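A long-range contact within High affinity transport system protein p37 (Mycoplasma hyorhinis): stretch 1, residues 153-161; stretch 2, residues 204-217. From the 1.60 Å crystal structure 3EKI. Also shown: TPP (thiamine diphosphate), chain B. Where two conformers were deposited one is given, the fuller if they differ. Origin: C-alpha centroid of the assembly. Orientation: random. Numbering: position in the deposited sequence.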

ATOM      1  N   VAL A 153      12.681   4.050   8.149  1.00  9.65           N
ATOM      2  CA  VAL A 153      13.467   4.751   9.150  1.00 10.76           C
ATOM      3  C   VAL A 153      12.979   6.178   9.384  1.00 11.22           C
ATOM      4  O   VAL A 153      13.227   6.656  10.485  1.00 16.67           O
ATOM      5  CB  VAL A 153      14.946   4.776   8.771  1.00 10.34           C
ATOM      6  CG1 VAL A 153      15.443   3.328   8.864  1.00 17.88           C
ATOM      7  CG2 VAL A 153      15.175   5.348   7.403  1.00 10.73           C
ATOM      8  N   PHE A 154      12.304   6.762   8.412  1.00 14.48           N
ATOM      9  CA  PHE A 154      11.784   8.134   8.492  1.00 13.16           C
ATOM     10  C   PHE A 154      10.320   8.225   8.912  1.00 15.14           C
ATOM     11  O   PHE A 154       9.727   9.321   8.965  1.00 12.40           O
ATOM     12  CB  PHE A 154      12.036   8.809   7.140  1.00  9.98           C
ATOM     13  CG  PHE A 154      11.510   8.066   5.926  1.00 12.07           C
ATOM     14  CD1 PHE A 154      12.354   7.346   5.105  1.00 13.44           C
ATOM     15  CD2 PHE A 154      10.153   8.061   5.609  1.00 13.50           C
ATOM     16  CE1 PHE A 154      11.927   6.612   4.011  1.00 12.64           C
ATOM     17  CE2 PHE A 154       9.713   7.344   4.511  1.00  5.87           C
ATOM     18  CZ  PHE A 154      10.572   6.639   3.709  1.00 11.83           C
ATOM     19  N   ASP A 155       9.622   7.138   9.247  1.00 12.87           N
ATOM     20  CA  ASP A 155       8.194   7.204   9.606  1.00 10.36           C
ATOM     21  C   ASP A 155       7.820   6.028  10.507  1.00 12.63           C
ATOM     22  O   ASP A 155       7.075   5.123  10.121  1.00 13.12           O
ATOM     23  CB  ASP A 155       7.355   7.209   8.339  1.00 12.16           C
ATOM     24  CG  ASP A 155       5.864   7.382   8.480  1.00 10.38           C
ATOM     25  OD1 ASP A 155       5.380   7.837   9.543  1.00 15.00           O
ATOM     26  OD2 ASP A 155       5.147   7.075   7.495  1.00 11.13           O
ATOM     27  N   LYS A 156       8.318   6.046  11.742  1.00 13.44           N
ATOM     28  CA  LYS A 156       8.090   4.939  12.679  1.00 14.66           C
ATOM     29  C   LYS A 156       6.918   5.151  13.648  1.00 19.58           C
ATOM     30  O   LYS A 156       6.581   4.264  14.431  1.00 24.58           O
ATOM     31  CB  LYS A 156       9.368   4.640  13.468  1.00 14.56           C
ATOM     32  CG  LYS A 156      10.611   4.498  12.605  1.00 22.13           C
ATOM     33  CD  LYS A 156      11.804   4.034  13.426  1.00 37.71           C
ATOM     34  CE  LYS A 156      13.105   4.221  12.664  1.00 51.83           C
ATOM     35  NZ  LYS A 156      14.141   3.236  13.083  1.00 77.20           N
ATOM     36  N   GLU A 157       6.307   6.329  13.586  1.00 15.66           N
ATOM     37  CA  GLU A 157       5.196   6.696  14.437  1.00 18.56           C
ATOM     38  C   GLU A 157       3.926   7.000  13.643  1.00 19.14           C
ATOM     39  O   GLU A 157       3.822   7.914  12.809  1.00 13.06           O
ATOM     40  CB  GLU A 157       5.581   7.919  15.281  1.00 19.39           C
ATOM     41  CG  GLU A 157       6.053   7.603  16.679  1.00 33.89           C
ATOM     42  CD  GLU A 157       6.732   8.764  17.384  1.00 37.06           C
ATOM     43  OE1 GLU A 157       6.782   9.895  16.863  1.00 41.24           O
ATOM     44  OE2 GLU A 157       7.251   8.545  18.500  1.00 42.15           O
ATOM     45  N   LYS A 158       2.920   6.167  13.943  1.00 11.07           N
ATOM     46  CA  LYS A 158       1.690   6.296  13.188  1.00 12.26           C
ATOM     47  C   LYS A 158       0.998   7.636  13.352  1.00 15.83           C
ATOM     48  O   LYS A 158       0.559   8.253  12.374  1.00 11.07           O
ATOM     49  CB  LYS A 158       0.684   5.210  13.617  1.00 14.08           C
ATOM     50  CG  LYS A 158      -0.577   5.293  12.791  1.00 14.31           C
ATOM     51  CD  LYS A 158      -1.632   4.252  13.088  1.00 18.68           C
ATOM     52  CE  LYS A 158      -2.965   4.646  12.484  1.00 30.61           C
ATOM     53  NZ  LYS A 158      -3.479   5.967  12.960  1.00 57.15           N
ATOM     54  N   ASP A 159       0.858   8.063  14.617  1.00 12.22           N
ATOM     55  CA  ASP A 159      -0.117   9.132  14.855  1.00 22.93           C
ATOM     56  C   ASP A 159       0.488  10.517  14.647  1.00 22.85           C
ATOM     57  O   ASP A 159       0.692  11.325  15.557  1.00 26.04           O
ATOM     58  CB  ASP A 159      -0.741   8.931  16.237  1.00 22.89           C
ATOM     59  CG  ASP A 159      -1.882   7.929  16.249  1.00 24.66           C
ATOM     60  OD1 ASP A 159      -2.285   7.353  15.215  1.00 24.56           O
ATOM     61  OD2 ASP A 159      -2.441   7.671  17.337  1.00 47.36           O
ATOM     62  N   LYS A 160       0.790  10.800  13.385  1.00 12.88           N
ATOM     63  CA  LYS A 160       1.219  12.094  12.868  1.00 12.96           C
ATOM     64  C   LYS A 160       0.243  12.487  11.758  1.00 15.26           C
ATOM     65  O   LYS A 160       0.099  11.727  10.792  1.00 12.65           O
ATOM     66  CB  LYS A 160       2.628  12.112  12.304  1.00 14.70           C
ATOM     67  CG  LYS A 160       3.733  11.479  13.112  1.00 20.17           C
ATOM     68  CD  LYS A 160       4.094  12.273  14.347  1.00 34.61           C
ATOM     69  CE  LYS A 160       5.355  11.716  15.007  1.00 50.46           C
ATOM     70  NZ  LYS A 160       5.418  12.102  16.450  1.00 70.64           N
ATOM     71  N   PHE A 161      -0.414  13.626  11.919  1.00  8.63           N
ATOM     72  CA  PHE A 161      -1.426  14.113  11.018  1.00  9.76           C
ATOM     73  C   PHE A 161      -1.181  15.571  10.605  1.00  9.52           C
ATOM     74  O   PHE A 161      -0.418  16.277  11.261  1.00 10.75           O
ATOM     75  CB  PHE A 161      -2.823  14.054  11.648  1.00 14.14           C
ATOM     76  CG  PHE A 161      -3.275  12.671  12.052  1.00 18.22           C
ATOM     77  CD1 PHE A 161      -2.856  12.141  13.265  1.00 26.85           C
ATOM     78  CD2 PHE A 161      -4.106  11.945  11.219  1.00 20.51           C
ATOM     79  CE1 PHE A 161      -3.278  10.877  13.653  1.00 23.11           C
ATOM     80  CE2 PHE A 161      -4.512  10.674  11.612  1.00 18.71           C
ATOM     81  CZ  PHE A 161      -4.087  10.158  12.810  1.00 18.03           C
ATOM     82  N   SER A 204      18.143  -0.737   3.571  1.00 13.86           N
ATOM     83  CA  SER A 204      18.700   0.282   4.439  1.00 15.90           C
ATOM     84  C   SER A 204      17.713   1.381   4.786  1.00 11.93           C
ATOM     85  O   SER A 204      18.010   2.168   5.691  1.00 16.22           O
ATOM     86  CB  SER A 204      19.917   0.966   3.794  0.50 18.06           C
ATOM     87  OG  SER A 204      20.697   0.076   3.036  0.50 17.34           O
ATOM     88  N   VAL A 205      16.588   1.466   4.077  1.00 13.51           N
ATOM     89  CA  VAL A 205      15.639   2.546   4.390  1.00 13.00           C
ATOM     90  C   VAL A 205      14.547   2.116   5.363  1.00 12.74           C
ATOM     91  O   VAL A 205      13.608   2.844   5.674  1.00 11.21           O
ATOM     92  CB  VAL A 205      15.009   3.132   3.117  1.00 16.75           C
ATOM     93  CG1 VAL A 205      16.064   3.892   2.313  1.00 22.91           C
ATOM     94  CG2 VAL A 205      14.356   2.064   2.272  1.00 27.48           C
ATOM     95  N   TYR A 206      14.666   0.905   5.923  1.00 12.28           N
ATOM     96  CA  TYR A 206      13.713   0.363   6.859  1.00 10.51           C
ATOM     97  C   TYR A 206      14.283   0.040   8.235  1.00 13.20           C
ATOM     98  O   TYR A 206      15.481  -0.227   8.377  1.00 16.58           O
ATOM     99  CB  TYR A 206      13.171  -0.963   6.314  1.00  9.16           C
ATOM    100  CG  TYR A 206      12.431  -0.899   5.016  1.00  9.86           C
ATOM    101  CD1 TYR A 206      13.051  -0.922   3.784  1.00  9.90           C
ATOM    102  CD2 TYR A 206      11.030  -0.838   5.050  1.00 13.10           C
ATOM    103  CE1 TYR A 206      12.320  -0.874   2.609  1.00 10.64           C
ATOM    104  CE2 TYR A 206      10.290  -0.783   3.891  1.00 11.20           C
ATOM    105  CZ  TYR A 206      10.938  -0.799   2.671  1.00 10.12           C
ATOM    106  OH  TYR A 206      10.212  -0.753   1.514  1.00 14.53           O
ATOM    107  N   ASP A 207      13.396   0.019   9.207  1.00 13.42           N
ATOM    108  CA  ASP A 207      13.672  -0.456  10.546  1.00 17.72           C
ATOM    109  C   ASP A 207      12.791  -1.686  10.820  1.00 16.53           C
ATOM    110  O   ASP A 207      11.674  -1.531  11.325  1.00 13.64           O
ATOM    111  CB  ASP A 207      13.459   0.577  11.632  1.00 15.10           C
ATOM    112  CG  ASP A 207      13.830   0.040  13.008  1.00 20.46           C
ATOM    113  OD1 ASP A 207      14.259  -1.122  13.117  1.00 20.61           O
ATOM    114  OD2 ASP A 207      13.691   0.794  13.998  1.00 25.37           O
ATOM    115  N   PRO A 208      13.303  -2.870  10.515  1.00 17.64           N
ATOM    116  CA  PRO A 208      12.478  -4.079  10.679  1.00 21.74           C
ATOM    117  C   PRO A 208      12.072  -4.361  12.117  1.00 22.37           C
ATOM    118  O   PRO A 208      11.169  -5.180  12.353  1.00 23.90           O
ATOM    119  CB  PRO A 208      13.401  -5.201  10.177  1.00 24.27           C
ATOM    120  CG  PRO A 208      14.790  -4.666  10.345  1.00 27.59           C
ATOM    121  CD  PRO A 208      14.650  -3.209  10.018  1.00 24.00           C
ATOM    122  N   THR A 209      12.705  -3.711  13.095  1.00 18.17           N
ATOM    123  CA  THR A 209      12.375  -4.085  14.471  1.00 17.35           C
ATOM    124  C   THR A 209      11.095  -3.402  14.915  1.00 19.24           C
ATOM    125  O   THR A 209      10.560  -3.681  15.979  1.00 24.52           O
ATOM    126  CB  THR A 209      13.506  -3.753  15.451  1.00 20.56           C
ATOM    127  OG1 THR A 209      13.710  -2.334  15.537  1.00 27.37           O
ATOM    128  CG2 THR A 209      14.833  -4.333  14.965  1.00 23.22           C
ATOM    129  N   VAL A 210      10.617  -2.487  14.071  1.00 15.03           N
ATOM    130  CA  VAL A 210       9.363  -1.816  14.353  1.00 17.28           C
ATOM    131  C   VAL A 210       8.375  -2.071  13.216  1.00 14.10           C
ATOM    132  O   VAL A 210       8.615  -1.668  12.087  1.00 15.08           O
ATOM    133  CB  VAL A 210       9.520  -0.297  14.542  1.00 17.35           C
ATOM    134  CG1 VAL A 210       8.149   0.355  14.713  1.00 25.71           C
ATOM    135  CG2 VAL A 210      10.391  -0.008  15.748  1.00 16.58           C
ATOM    136  N   GLN A 211       7.267  -2.734  13.542  1.00 16.04           N
ATOM    137  CA  GLN A 211       6.218  -2.941  12.558  1.00 19.75           C
ATOM    138  C   GLN A 211       5.266  -1.749  12.529  1.00 14.85           C
ATOM    139  O   GLN A 211       4.795  -1.289  13.563  1.00 21.10           O
ATOM    140  CB  GLN A 211       5.422  -4.210  12.854  1.00 21.33           C
ATOM    141  CG  GLN A 211       6.258  -5.474  12.633  1.00 15.50           C
ATOM    142  CD  GLN A 211       6.640  -5.658  11.190  1.00 10.77           C
ATOM    143  OE1 GLN A 211       5.779  -5.814  10.317  1.00 10.00           O
ATOM    144  NE2 GLN A 211       7.936  -5.637  10.889  1.00 11.89           N
ATOM    145  N   ALA A 212       5.005  -1.299  11.319  1.00  9.33           N
ATOM    146  CA  ALA A 212       4.024  -0.265  11.076  1.00 10.22           C
ATOM    147  C   ALA A 212       2.712  -0.906  10.617  1.00 10.49           C
ATOM    148  O   ALA A 212       2.673  -1.613   9.617  1.00 11.20           O
ATOM    149  CB  ALA A 212       4.549   0.705  10.045  1.00 11.11           C
ATOM    150  N   ASN A 213       1.659  -0.621  11.369  1.00  9.73           N
ATOM    151  CA  ASN A 213       0.302  -0.998  11.032  1.00  9.73           C
ATOM    152  C   ASN A 213      -0.413   0.096  10.242  1.00  7.00           C
ATOM    153  O   ASN A 213      -1.597   0.369  10.406  1.00 11.16           O
ATOM    154  CB  ASN A 213      -0.449  -1.352  12.309  1.00  9.76           C
ATOM    155  CG  ASN A 213      -0.585  -0.168  13.242  1.00 16.81           C
ATOM    156  OD1 ASN A 213       0.187   0.794  13.152  1.00 17.69           O
ATOM    157  ND2 ASN A 213      -1.561  -0.299  14.113  1.00 19.08           N
ATOM    158  N   PHE A 214       0.384   0.696   9.348  1.00  6.06           N
ATOM    159  CA  PHE A 214      -0.131   1.781   8.527  1.00  4.28           C
ATOM    160  C   PHE A 214       0.784   2.038   7.336  1.00  7.24           C
ATOM    161  O   PHE A 214       1.934   1.578   7.307  1.00  6.99           O
ATOM    162  CB  PHE A 214      -0.228   3.045   9.382  1.00  6.28           C
ATOM    163  CG  PHE A 214       1.142   3.561   9.817  1.00  8.40           C
ATOM    164  CD1 PHE A 214       1.876   4.520   9.131  1.00 12.58           C
ATOM    165  CD2 PHE A 214       1.721   3.049  10.968  1.00  9.56           C
ATOM    166  CE1 PHE A 214       3.137   4.906   9.538  1.00 12.26           C
ATOM    167  CE2 PHE A 214       2.964   3.433  11.402  1.00 10.64           C
ATOM    168  CZ  PHE A 214       3.666   4.369  10.694  1.00  9.77           C
ATOM    169  N   TYR A 215       0.342   2.855   6.394  1.00  5.31           N
ATOM    170  CA  TYR A 215       1.186   3.443   5.364  1.00  4.86           C
ATOM    171  C   TYR A 215       0.562   4.809   5.054  1.00  6.56           C
ATOM    172  O   TYR A 215      -0.530   5.165   5.516  1.00  6.75           O
ATOM    173  CB  TYR A 215       1.373   2.593   4.114  1.00  6.52           C
ATOM    174  CG  TYR A 215       0.173   2.531   3.195  1.00  4.83           C
ATOM    175  CD1 TYR A 215      -1.067   2.086   3.652  1.00  5.47           C
ATOM    176  CD2 TYR A 215       0.259   2.908   1.869  1.00  5.81           C
ATOM    177  CE1 TYR A 215      -2.165   2.020   2.821  1.00  9.78           C
ATOM    178  CE2 TYR A 215      -0.822   2.865   1.026  1.00  7.02           C
ATOM    179  CZ  TYR A 215      -2.035   2.418   1.500  1.00  5.73           C
ATOM    180  OH  TYR A 215      -3.112   2.385   0.655  1.00  8.21           O
ATOM    181  N   ARG A 216       1.288   5.580   4.267  1.00  6.61           N
ATOM    182  CA  ARG A 216       0.858   6.899   3.835  1.00  7.12           C
ATOM    183  C   ARG A 216       1.064   7.085   2.338  1.00  9.36           C
ATOM    184  O   ARG A 216       1.774   6.322   1.677  1.00  8.36           O
ATOM    185  CB  ARG A 216       1.667   8.003   4.527  1.00  6.78           C
ATOM    186  CG  ARG A 216       1.712   7.933   6.036  1.00  7.74           C
ATOM    187  CD  ARG A 216       2.631   9.052   6.542  1.00  6.26           C
ATOM    188  NE  ARG A 216       2.915   8.814   7.938  1.00  7.68           N
ATOM    189  CZ  ARG A 216       2.259   9.250   8.995  1.00  8.25           C
ATOM    190  NH1 ARG A 216       1.182  10.020   8.838  1.00  8.23           N
ATOM    191  NH2 ARG A 216       2.707   8.899  10.198  1.00  9.37           N
ATOM    192  N   GLY A 217       0.472   8.126   1.766  1.00  6.74           N
ATOM    193  CA  GLY A 217       0.838   8.647   0.483  1.00  5.86           C
ATOM    194  C   GLY A 217       1.841   9.801   0.673  1.00  5.42           C
ATOM    195  O   GLY A 217       2.219  10.126   1.797  1.00  6.21           O
TER
HETATM  196  N1' TPP B 551       6.762  -3.144  -0.358  1.00 14.65           N
HETATM  197  C2' TPP B 551       7.047  -4.058  -1.318  1.00 11.40           C
HETATM  198  CM2 TPP B 551       8.245  -4.991  -1.112  1.00 16.89           C
HETATM  199  N3' TPP B 551       6.286  -4.154  -2.423  1.00 17.19           N
HETATM  200  C4' TPP B 551       5.167  -3.390  -2.528  1.00 28.05           C
HETATM  201  N4' TPP B 551       4.380  -3.564  -3.593  1.00 35.76           N
HETATM  202  C5' TPP B 551       4.885  -2.398  -1.578  1.00 14.42           C
HETATM  203  C6' TPP B 551       5.737  -2.305  -0.483  1.00 12.48           C
HETATM  204  C7' TPP B 551       3.703  -1.420  -1.646  1.00 15.52           C
HETATM  205  N3  TPP B 551       2.447  -1.880  -1.027  1.00 24.69           N
HETATM  206  C2  TPP B 551       2.052  -3.151  -0.954  1.00 26.24           C
HETATM  207  S1  TPP B 551       0.521  -3.235  -0.114  1.00 13.23           S
HETATM  208  C5  TPP B 551       0.457  -1.501   0.085  1.00  9.96           C
HETATM  209  C4  TPP B 551       1.539  -0.961  -0.583  1.00 11.34           C
HETATM  210  CM4 TPP B 551       1.926   0.526  -0.434  1.00 10.55           C
HETATM  211  C6  TPP B 551      -0.717  -0.746   0.718  1.00  9.24           C
HETATM  212  C7  TPP B 551      -1.900  -0.681  -0.253  1.00  7.67           C
HETATM  213  O7  TPP B 551      -1.516   0.092  -1.409  1.00 10.59           O
HETATM  214  PA  TPP B 551      -2.200  -0.008  -2.840  1.00 11.24           P
HETATM  215  O1A TPP B 551      -1.330   0.682  -3.824  1.00 12.87           O
HETATM  216  O2A TPP B 551      -2.515  -1.439  -3.171  1.00 14.10           O
HETATM  217  O3A TPP B 551      -3.628   0.654  -2.731  1.00  7.56           O
HETATM  218  PB  TPP B 551      -3.979   2.209  -2.927  1.00  8.38           P
HETATM  219  O1B TPP B 551      -3.287   3.025  -1.879  1.00  7.46           O
HETATM  220  O2B TPP B 551      -5.551   2.252  -2.769  1.00  9.80           O
HETATM  221  O3B TPP B 551      -3.650   2.651  -4.416  1.00  9.52           O

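What does the buried arginine of the second stretch hold on to? Arg216 points toward the first stretch, its chain extended through chi2 and chi3, and its guanidinium meets the carboxylate of Asp155 in a salt bridge. NE donates to OD2 of Asp155 at 2.9 Å, NH2 of Arg216 donates to OD1 of Asp155 at 2.9 Å, and a weak bond from NE to that OD1 spans 3.1 Å. Two backbone carbonyls add to this: NH1 of Arg216 reaches O of Lys160 at 2.8 Å, and NH2 makes a weak bond to O of Lys158 at 3.1 Å. Arginine suits the place because its several N-H groups fan out in one plane, so a single side chain can bind both a carboxylate and the carbonyls of an irregular loop. Asp155, also buried and pointing toward its partner, supplies the opposing charge.

Is there a second ionic link? Nearer the surface, NZ of Lys156 lies 2.6 Å from OD2 of Asp207, a hydrogen bond within a salt bridge. The CA-to-CB bond of Lys156 points sideways, but its long, nearly extended chain carries the amine across the gap. The Asp207 carboxylate does double duty: its OD1 accepts from N of Thr209 at 3.0 Å and from OG1 of Thr209 at 2.8 Å, bracing the type I turn from Asp207 to Val210 while OD2 faces the lysine.

How does the backbone contribute directly? At the start of the first stretch, N of Val153 donates to O of Val205 at 2.9 Å, with a nearly straight angle of 169°. Beside this bond the Val153 side chain packs against main chain, CG1 coming within 3.5 Å of C of Tyr206, so a compact aliphatic group covers backbone without competing for its polar atoms.

What packs beside the arginine cluster? Phe214, buried and pointing toward the first stretch, sets its ring against the loop. CA of Lys158 sits over one face, 3.8 Å from the centroid of the Phe214 ring, in a CH-pi contact, and CB of Lys158 lies 3.6 Å from CD2 of Phe214. At the ring edge, O of Asp155 approaches CZ of Phe214 at 3.5 Å. A flat aromatic thus offers a face to aliphatic carbon and an edge to a carbonyl. Lys158 gives the ring the carbon at the base of its side chain, while the end leads away and NZ of Lys158 forms a salt bridge with OD1 of Asp159 at 2.9 Å. Altogether the two stretches bury 667 Å², counting both sides.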